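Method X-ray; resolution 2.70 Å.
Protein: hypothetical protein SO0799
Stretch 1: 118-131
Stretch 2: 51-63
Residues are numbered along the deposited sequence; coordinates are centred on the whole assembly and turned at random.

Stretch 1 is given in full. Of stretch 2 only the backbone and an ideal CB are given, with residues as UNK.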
ATOM      1  N   GLY A 118     -16.972   2.157   6.020  1.00 45.12           N
ATOM      2  CA  GLY A 118     -17.263   2.342   4.615  1.00 44.36           C
ATOM      3  C   GLY A 118     -16.529   3.582   4.144  1.00 46.02           C
ATOM      4  O   GLY A 118     -15.868   4.246   4.934  1.00 46.87           O
ATOM      5  N   SER A 119     -16.629   3.916   2.866  1.00 46.92           N
ATOM      6  CA  SER A 119     -15.937   5.090   2.375  1.00 47.56           C
ATOM      7  C   SER A 119     -16.545   5.667   1.106  1.00 50.56           C
ATOM      8  O   SER A 119     -17.089   4.952   0.270  1.00 50.22           O
ATOM      9  CB  SER A 119     -14.471   4.761   2.122  1.00 44.42           C
ATOM     10  OG  SER A 119     -13.791   5.869   1.551  1.00 44.29           O
ATOM     11  N   ALA A 120     -16.433   6.979   0.975  1.00 53.93           N
ATOM     12  CA  ALA A 120     -16.930   7.682  -0.187  1.00 57.74           C
ATOM     13  C   ALA A 120     -15.780   8.544  -0.669  1.00 59.34           C
ATOM     14  O   ALA A 120     -14.771   8.660   0.017  1.00 60.01           O
ATOM     15  CB  ALA A 120     -18.125   8.551   0.197  1.00 58.90           C
HETATM   16  N   MSE A 121     -15.909   9.132  -1.850  1.00 62.35           N
HETATM   17  CA  MSE A 121     -14.852   9.998  -2.343  1.00 64.80           C
HETATM   18  C   MSE A 121     -15.149  11.351  -1.714  1.00 64.25           C
HETATM   19  O   MSE A 121     -16.105  11.472  -0.955  1.00 64.20           O
HETATM   20  CB  MSE A 121     -14.907  10.115  -3.864  1.00 68.09           C
HETATM   21  CG  MSE A 121     -14.894   8.796  -4.607  1.00 72.69           C
HETATM   22 SE   MSE A 121     -14.370   9.091  -6.448  1.00 84.50          SE
HETATM   23  CE  MSE A 121     -15.961  10.005  -7.075  1.00 80.27           C
ATOM     24  N   ASN A 122     -14.344  12.360  -2.018  1.00 63.93           N
ATOM     25  CA  ASN A 122     -14.581  13.695  -1.472  1.00 65.05           C
ATOM     26  C   ASN A 122     -15.031  14.667  -2.568  1.00 66.44           C
ATOM     27  O   ASN A 122     -15.701  15.664  -2.295  1.00 65.50           O
ATOM     28  CB  ASN A 122     -13.317  14.213  -0.766  1.00 62.90           C
ATOM     29  CG  ASN A 122     -13.230  13.761   0.695  1.00 60.34           C
ATOM     30  OD1 ASN A 122     -12.143  13.553   1.225  1.00 58.90           O
ATOM     31  ND2 ASN A 122     -14.377  13.632   1.349  1.00 57.48           N
ATOM     32  N   GLN A 123     -14.653  14.354  -3.805  1.00 69.08           N
ATOM     33  CA  GLN A 123     -15.000  15.145  -4.986  1.00 70.62           C
ATOM     34  C   GLN A 123     -15.391  14.163  -6.082  1.00 71.87           C
ATOM     35  O   GLN A 123     -15.074  12.977  -5.987  1.00 72.37           O
ATOM     36  CB  GLN A 123     -13.800  15.964  -5.472  1.00 70.91           C
ATOM     37  CG  GLN A 123     -13.422  17.156  -4.599  1.00 73.40           C
ATOM     38  CD  GLN A 123     -14.515  18.214  -4.525  1.00 73.89           C
ATOM     39  OE1 GLN A 123     -15.563  17.994  -3.912  1.00 74.07           O
ATOM     40  NE2 GLN A 123     -14.277  19.367  -5.154  1.00 72.86           N
ATOM     41  N   ASP A 124     -16.080  14.645  -7.118  1.00 73.56           N
ATOM     42  CA  ASP A 124     -16.470  13.768  -8.223  1.00 73.80           C
ATOM     43  C   ASP A 124     -15.210  13.442  -9.016  1.00 72.88           C
ATOM     44  O   ASP A 124     -14.345  14.298  -9.215  1.00 72.93           O
ATOM     45  CB  ASP A 124     -17.501  14.433  -9.155  1.00 75.72           C
ATOM     46  CG  ASP A 124     -18.887  14.579  -8.519  1.00 77.72           C
ATOM     47  OD1 ASP A 124     -19.301  13.689  -7.742  1.00 77.06           O
ATOM     48  OD2 ASP A 124     -19.573  15.585  -8.820  1.00 78.87           O
ATOM     49  N   GLY A 125     -15.112  12.198  -9.464  1.00 71.18           N
ATOM     50  CA  GLY A 125     -13.948  11.773 -10.216  1.00 69.09           C
ATOM     51  C   GLY A 125     -13.717  10.310  -9.914  1.00 67.65           C
ATOM     52  O   GLY A 125     -14.684   9.568  -9.707  1.00 68.16           O
ATOM     53  N   PHE A 126     -12.459   9.878  -9.876  1.00 64.86           N
ATOM     54  CA  PHE A 126     -12.182   8.475  -9.582  1.00 63.07           C
ATOM     55  C   PHE A 126     -11.173   8.316  -8.451  1.00 61.61           C
ATOM     56  O   PHE A 126     -10.504   9.275  -8.055  1.00 61.70           O
ATOM     57  CB  PHE A 126     -11.620   7.777 -10.809  1.00 61.90           C
ATOM     58  CG  PHE A 126     -10.228   8.199 -11.139  1.00 61.04           C
ATOM     59  CD1 PHE A 126      -9.988   9.439 -11.718  1.00 60.46           C
ATOM     60  CD2 PHE A 126      -9.154   7.366 -10.856  1.00 60.08           C
ATOM     61  CE1 PHE A 126      -8.696   9.847 -12.018  1.00 60.54           C
ATOM     62  CE2 PHE A 126      -7.863   7.760 -11.147  1.00 60.98           C
ATOM     63  CZ  PHE A 126      -7.633   9.005 -11.733  1.00 61.63           C
ATOM     64  N   SER A 127     -11.050   7.090  -7.948  1.00 58.31           N
ATOM     65  CA  SER A 127     -10.095   6.811  -6.887  1.00 53.47           C
ATOM     66  C   SER A 127      -9.587   5.384  -6.861  1.00 51.55           C
ATOM     67  O   SER A 127     -10.331   4.440  -6.580  1.00 49.55           O
ATOM     68  CB  SER A 127     -10.688   7.164  -5.540  1.00 51.82           C
ATOM     69  OG  SER A 127     -10.780   8.559  -5.428  1.00 51.92           O
ATOM     70  N   LEU A 128      -8.303   5.249  -7.186  1.00 50.39           N
ATOM     71  CA  LEU A 128      -7.620   3.966  -7.174  1.00 47.49           C
ATOM     72  C   LEU A 128      -7.024   3.899  -5.772  1.00 45.60           C
ATOM     73  O   LEU A 128      -6.437   4.872  -5.284  1.00 42.84           O
ATOM     74  CB  LEU A 128      -6.502   3.927  -8.221  1.00 47.32           C
ATOM     75  CG  LEU A 128      -5.814   2.557  -8.238  1.00 48.13           C
ATOM     76  CD1 LEU A 128      -6.814   1.528  -8.701  1.00 48.09           C
ATOM     77  CD2 LEU A 128      -4.588   2.561  -9.136  1.00 48.37           C
ATOM     78  N   VAL A 129      -7.164   2.744  -5.141  1.00 43.46           N
ATOM     79  CA  VAL A 129      -6.707   2.568  -3.780  1.00 41.64           C
ATOM     80  C   VAL A 129      -6.117   1.186  -3.531  1.00 43.08           C
ATOM     81  O   VAL A 129      -6.547   0.191  -4.127  1.00 42.52           O
ATOM     82  CB  VAL A 129      -7.898   2.806  -2.826  1.00 39.73           C
ATOM     83  CG1 VAL A 129      -8.020   1.698  -1.803  1.00 35.51           C
ATOM     84  CG2 VAL A 129      -7.764   4.156  -2.187  1.00 40.37           C
ATOM     85  N   GLY A 130      -5.127   1.130  -2.644  1.00 43.11           N
ATOM     86  CA  GLY A 130      -4.522  -0.146  -2.315  1.00 42.46           C
ATOM     87  C   GLY A 130      -5.037  -0.611  -0.970  1.00 42.16           C
ATOM     88  O   GLY A 130      -5.035   0.152  -0.008  1.00 43.34           O
ATOM     89  N   CYS A 131      -5.491  -1.854  -0.899  1.00 41.71           N
ATOM     90  CA  CYS A 131      -5.989  -2.396   0.348  1.00 43.02           C
ATOM     91  C   CYS A 131      -5.309  -3.714   0.685  1.00 44.24           C
ATOM     92  O   CYS A 131      -5.367  -4.688  -0.066  1.00 43.45           O
ATOM     93  CB  CYS A 131      -7.512  -2.572   0.292  1.00 43.37           C
ATOM     94  SG  CYS A 131      -8.442  -1.006   0.388  1.00 45.99           S
ATOM     95  N   UNK A  51      -3.384  -8.360  -1.066  1.00 41.77           N
ATOM     96  CA  UNK A  51      -3.586  -6.986  -1.511  1.00 39.94           C
ATOM     97  C   UNK A  51      -4.472  -6.996  -2.752  1.00 40.19           C
ATOM     98  O   UNK A  51      -4.409  -7.913  -3.563  1.00 40.15           O
ATOM     99  CB  UNK A  51      -2.251  -6.297  -1.798  1.00 39.94           C
ATOM    100  N   UNK A  52      -5.303  -5.975  -2.891  1.00 39.09           N
ATOM    101  CA  UNK A  52      -6.189  -5.864  -4.029  1.00 37.96           C
ATOM    102  C   UNK A  52      -6.200  -4.412  -4.430  1.00 39.80           C
ATOM    103  O   UNK A  52      -5.853  -3.534  -3.638  1.00 42.54           O
ATOM    104  CB  UNK A  52      -7.596  -6.376  -3.716  1.00 37.96           C
ATOM    105  N   UNK A  53      -6.578  -4.152  -5.670  1.00 38.70           N
ATOM    106  CA  UNK A  53      -6.688  -2.789  -6.123  1.00 38.11           C
ATOM    107  C   UNK A  53      -8.140  -2.492  -5.725  1.00 39.19           C
ATOM    108  O   UNK A  53      -8.855  -3.406  -5.309  1.00 38.27           O
ATOM    109  CB  UNK A  53      -6.384  -2.599  -7.611  1.00 38.11           C
ATOM    110  N   UNK A  54      -8.579  -1.243  -5.814  1.00 39.77           N
ATOM    111  CA  UNK A  54      -9.960  -0.920  -5.454  1.00 43.27           C
ATOM    112  C   UNK A  54     -10.286   0.477  -5.930  1.00 45.65           C
ATOM    113  O   UNK A  54      -9.755   1.461  -5.418  1.00 45.94           O
ATOM    114  CB  UNK A  54     -10.183  -1.039  -3.945  1.00 43.27           C
ATOM    115  N   UNK A  55     -11.175   0.556  -6.915  1.00 47.87           N
ATOM    116  CA  UNK A  55     -11.530   1.833  -7.500  1.00 50.25           C
ATOM    117  C   UNK A  55     -12.904   2.353  -7.125  1.00 51.57           C
ATOM    118  O   UNK A  55     -13.806   1.592  -6.792  1.00 52.16           O
ATOM    119  CB  UNK A  55     -11.441   1.726  -9.024  1.00 50.25           C
ATOM    120  N   UNK A  56     -13.051   3.670  -7.180  1.00 53.96           N
ATOM    121  CA  UNK A  56     -14.314   4.304  -6.844  1.00 56.08           C
ATOM    122  C   UNK A  56     -14.653   5.415  -7.838  1.00 58.51           C
ATOM    123  O   UNK A  56     -13.827   6.304  -8.097  1.00 57.69           O
ATOM    124  CB  UNK A  56     -14.263   4.862  -5.420  1.00 56.08           C
ATOM    125  N   UNK A  57     -15.865   5.350  -8.395  1.00 61.33           N
ATOM    126  CA  UNK A  57     -16.352   6.359  -9.337  1.00 62.14           C
ATOM    127  C   UNK A  57     -17.514   7.109  -8.707  1.00 61.35           C
ATOM    128  O   UNK A  57     -18.171   6.605  -7.797  1.00 59.46           O
ATOM    129  CB  UNK A  57     -16.776   5.720 -10.661  1.00 62.14           C
ATOM    130  N   UNK A  58     -17.767   8.306  -9.226  1.00 62.07           N
ATOM    131  CA  UNK A  58     -18.830   9.182  -8.741  1.00 61.82           C
ATOM    132  C   UNK A  58     -20.167   8.527  -8.391  1.00 61.71           C
ATOM    133  O   UNK A  58     -20.980   9.126  -7.681  1.00 61.70           O
ATOM    134  CB  UNK A  58     -19.089  10.254  -9.802  1.00 61.82           C
ATOM    135  N   UNK A  59     -20.405   7.312  -8.874  1.00 61.09           N
ATOM    136  CA  UNK A  59     -21.656   6.648  -8.552  1.00 61.49           C
ATOM    137  C   UNK A  59     -21.485   5.567  -7.498  1.00 62.32           C
ATOM    138  O   UNK A  59     -22.461   5.035  -6.954  1.00 62.05           O
ATOM    139  CB  UNK A  59     -22.266   6.043  -9.818  1.00 61.49           C
ATOM    140  N   UNK A  60     -20.233   5.247  -7.197  1.00 62.67           N
ATOM    141  CA  UNK A  60     -19.932   4.206  -6.226  1.00 61.63           C
ATOM    142  C   UNK A  60     -19.375   4.699  -4.877  1.00 60.35           C
ATOM    143  O   UNK A  60     -18.685   5.723  -4.790  1.00 58.25           O
ATOM    144  CB  UNK A  60     -18.929   3.234  -6.851  1.00 61.63           C
ATOM    145  N   UNK A  61     -19.722   3.959  -3.828  1.00 58.72           N
ATOM    146  CA  UNK A  61     -19.246   4.205  -2.477  1.00 58.26           C
ATOM    147  C   UNK A  61     -19.085   2.808  -1.893  1.00 59.06           C
ATOM    148  O   UNK A  61     -19.763   1.869  -2.325  1.00 58.93           O
ATOM    149  CB  UNK A  61     -20.193   5.086  -1.660  1.00 58.26           C
ATOM    150  N   UNK A  62     -18.179   2.659  -0.930  1.00 59.37           N
ATOM    151  CA  UNK A  62     -17.960   1.362  -0.305  1.00 59.23           C
ATOM    152  C   UNK A  62     -18.890   1.246   0.890  1.00 59.49           C
ATOM    153  O   UNK A  62     -18.635   1.830   1.934  1.00 60.11           O
ATOM    154  CB  UNK A  62     -16.499   1.183   0.114  1.00 59.23           C
ATOM    155  N   UNK A  63     -19.966   0.483   0.736  1.00 60.44           N
ATOM    156  CA  UNK A  63     -20.955   0.329   1.799  1.00 61.29           C
ATOM    157  C   UNK A  63     -20.485  -0.364   3.083  1.00 61.02           C
ATOM    158  O   UNK A  63     -19.785  -1.380   3.054  1.00 59.78           O
ATOM    159  CB  UNK A  63     -22.144  -0.454   1.239  1.00 61.29           C
TER

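Stretch 2 runs antiparallel to the strand that ends stretch 1, turns, and then pairs with Ser119.

Position 51 has its CB sideways, and stretch 1 sets little demand. It is Ser51, whose OG bonds elsewhere in the structure.

At position 52 the backbone N donates to Cys131 O (3.1 Å) and the O accepts from Cys131 N (3.2 Å). The CB lies on the same face as the Cys131 side chain, so an apolar group suits. It is Ile52; CG1 lies 4.0 Å from Cys131 CB.

Position 53 puts its CB on the other face, 4.3 Å from Leu128 CD1. Many apolar or aromatic side chains would suit. It is Tyr53, with CD1 4.2 Å from Leu128 CD1.

Position 54 returns to the face of Val129 and Cys131. Its ideal CB is 4.7 Å from Cys131 SG, and apolar residues of several sizes would fit. It is Phe54. Its chi1 is t, and the closest side-chain pair with Val129 is Phe54 CB to Val129 CG1, 4.1 Å.

Position 55 shares a face with Leu128 and Phe126. A branched aliphatic suits this apolar setting. It is Leu55, with CD1 4.4 Å from Phe126 CD2.

Position 56 has its CB on the face of Ser127, 4.1 Å from CG of the selenomethionine Met121. Its N donates to Ser127 O (2.9 Å) and its O accepts from Ser127 N (2.9 Å), both weak hydrogen bonds. A medium or large apolar side chain would suit. It is Leu56, with CD2 3.5 Å from Met121 CG.

Position 57 has little of stretch 1 near its CB; a long polar chain is allowed. It is Arg57, which begins a type I turn.

Position 58 has phi/psi of -41/-18, suited to the turn. Gly125 N lies 4.4 Å from the ideal CB, so a short side chain with an acceptor fits. It is Thr58: OG1 accepts from Gly125 N at 3.1 Å.

Position 59 meets nothing of stretch 1, and a CB would have room. It is Gly59. Position 60 is also free, so a polar residue is reasonable; it is Glu60, whose N bonds Arg57 O (2.5 Å).

Position 61 has its CB 4.4 Å from Ala120 CA. A small or branched apolar residue suits; it is Val61, with CG1 4.0 Å from Ala120 CB.

At position 62 the N donates to Ser119 O (2.8 Å) and the O accepts from Ser119 N (3.0 Å). The CB shares a face with the Ser119 side chain; small polar or apolar side chains are among those that suit. It is Ser62, its OG hydrogen-bonded elsewhere in the structure.

Position 63 points away, leaving the choice open. It is His63, its ND1 likewise bonded elsewhere.

Stretch 2, residues 51-63: SIYFLLRTGEVSH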
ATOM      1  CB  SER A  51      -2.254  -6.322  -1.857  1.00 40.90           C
ATOM      2  OG  SER A  51      -2.461  -5.093  -2.539  1.00 38.11           O
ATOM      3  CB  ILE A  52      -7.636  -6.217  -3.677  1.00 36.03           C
ATOM      4  CG1 ILE A  52      -8.205  -5.128  -2.771  1.00 37.60           C
ATOM      5  CG2 ILE A  52      -7.705  -7.567  -3.001  1.00 35.30           C
ATOM      6  CD1 ILE A  52      -9.666  -5.292  -2.439  1.00 38.06           C
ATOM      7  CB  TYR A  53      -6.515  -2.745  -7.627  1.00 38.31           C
ATOM      8  CG  TYR A  53      -5.090  -2.825  -8.106  1.00 36.67           C
ATOM      9  CD1 TYR A  53      -4.266  -1.702  -8.066  1.00 38.28           C
ATOM     10  CD2 TYR A  53      -4.580  -3.991  -8.668  1.00 33.63           C
ATOM     11  CE1 TYR A  53      -2.971  -1.730  -8.586  1.00 35.97           C
ATOM     12  CE2 TYR A  53      -3.284  -4.031  -9.194  1.00 31.87           C
ATOM     13  CZ  TYR A  53      -2.492  -2.897  -9.152  1.00 33.41           C
ATOM     14  OH  TYR A  53      -1.235  -2.889  -9.704  1.00 32.28           O
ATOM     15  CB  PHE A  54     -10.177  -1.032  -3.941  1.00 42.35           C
ATOM     16  CG  PHE A  54     -11.615  -0.916  -3.525  1.00 41.21           C
ATOM     17  CD1 PHE A  54     -12.186   0.322  -3.259  1.00 41.04           C
ATOM     18  CD2 PHE A  54     -12.400  -2.049  -3.376  1.00 42.11           C
ATOM     19  CE1 PHE A  54     -13.523   0.429  -2.842  1.00 40.15           C
ATOM     20  CE2 PHE A  54     -13.736  -1.949  -2.960  1.00 41.48           C
ATOM     21  CZ  PHE A  54     -14.293  -0.703  -2.691  1.00 38.71           C
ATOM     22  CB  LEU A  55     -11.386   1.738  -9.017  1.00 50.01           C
ATOM     23  CG  LEU A  55     -11.633   3.041  -9.760  1.00 50.63           C
ATOM     24  CD1 LEU A  55     -10.634   3.174 -10.896  1.00 50.63           C
ATOM     25  CD2 LEU A  55     -13.079   3.079 -10.240  1.00 49.26           C
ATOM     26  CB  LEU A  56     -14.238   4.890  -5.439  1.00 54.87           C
ATOM     27  CG  LEU A  56     -15.433   4.609  -4.541  1.00 55.57           C
ATOM     28  CD1 LEU A  56     -15.401   3.154  -4.071  1.00 54.91           C
ATOM     29  CD2 LEU A  56     -15.389   5.557  -3.356  1.00 55.88           C
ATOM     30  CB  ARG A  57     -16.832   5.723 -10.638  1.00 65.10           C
ATOM     31  CG  ARG A  57     -15.744   5.112 -11.489  1.00 69.78           C
ATOM     32  CD  ARG A  57     -16.330   4.485 -12.749  1.00 73.38           C
ATOM     33  NE  ARG A  57     -17.536   3.712 -12.455  1.00 75.49           N
ATOM     34  CZ  ARG A  57     -18.100   2.850 -13.296  1.00 77.43           C
ATOM     35  NH1 ARG A  57     -19.203   2.200 -12.936  1.00 76.86           N
ATOM     36  NH2 ARG A  57     -17.552   2.629 -14.488  1.00 77.39           N
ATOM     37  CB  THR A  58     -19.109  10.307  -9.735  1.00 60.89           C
ATOM     38  OG1 THR A  58     -17.885  10.978 -10.051  1.00 61.94           O
ATOM     39  CG2 THR A  58     -20.064  11.302  -9.128  1.00 61.04           C
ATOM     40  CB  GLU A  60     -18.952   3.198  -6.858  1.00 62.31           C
ATOM     41  CG  GLU A  60     -19.543   2.321  -7.962  1.00 62.61           C
ATOM     42  CD  GLU A  60     -20.410   1.195  -7.413  1.00 65.53           C
ATOM     43  OE1 GLU A  60     -21.312   1.486  -6.592  1.00 67.44           O
ATOM     44  OE2 GLU A  60     -20.199   0.018  -7.798  1.00 64.99           O
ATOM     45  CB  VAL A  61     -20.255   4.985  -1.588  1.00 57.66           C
ATOM     46  CG1 VAL A  61     -20.542   6.349  -2.181  1.00 57.44           C
ATOM     47  CG2 VAL A  61     -21.518   4.174  -1.393  1.00 57.62           C
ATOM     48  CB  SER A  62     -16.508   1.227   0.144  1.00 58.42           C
ATOM     49  OG  SER A  62     -16.269  -0.082   0.622  1.00 57.65           O
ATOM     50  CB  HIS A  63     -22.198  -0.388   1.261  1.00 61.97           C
ATOM     51  CG  HIS A  63     -22.740   0.210   0.000  1.00 63.36           C
ATOM     52  ND1 HIS A  63     -22.402  -0.259  -1.251  1.00 64.95           N
ATOM     53  CD2 HIS A  63     -23.581   1.250  -0.204  1.00 64.13           C
ATOM     54  CE1 HIS A  63     -23.012   0.463  -2.172  1.00 65.19           C
ATOM     55  NE2 HIS A  63     -23.733   1.386  -1.564  1.00 65.89           N
TER
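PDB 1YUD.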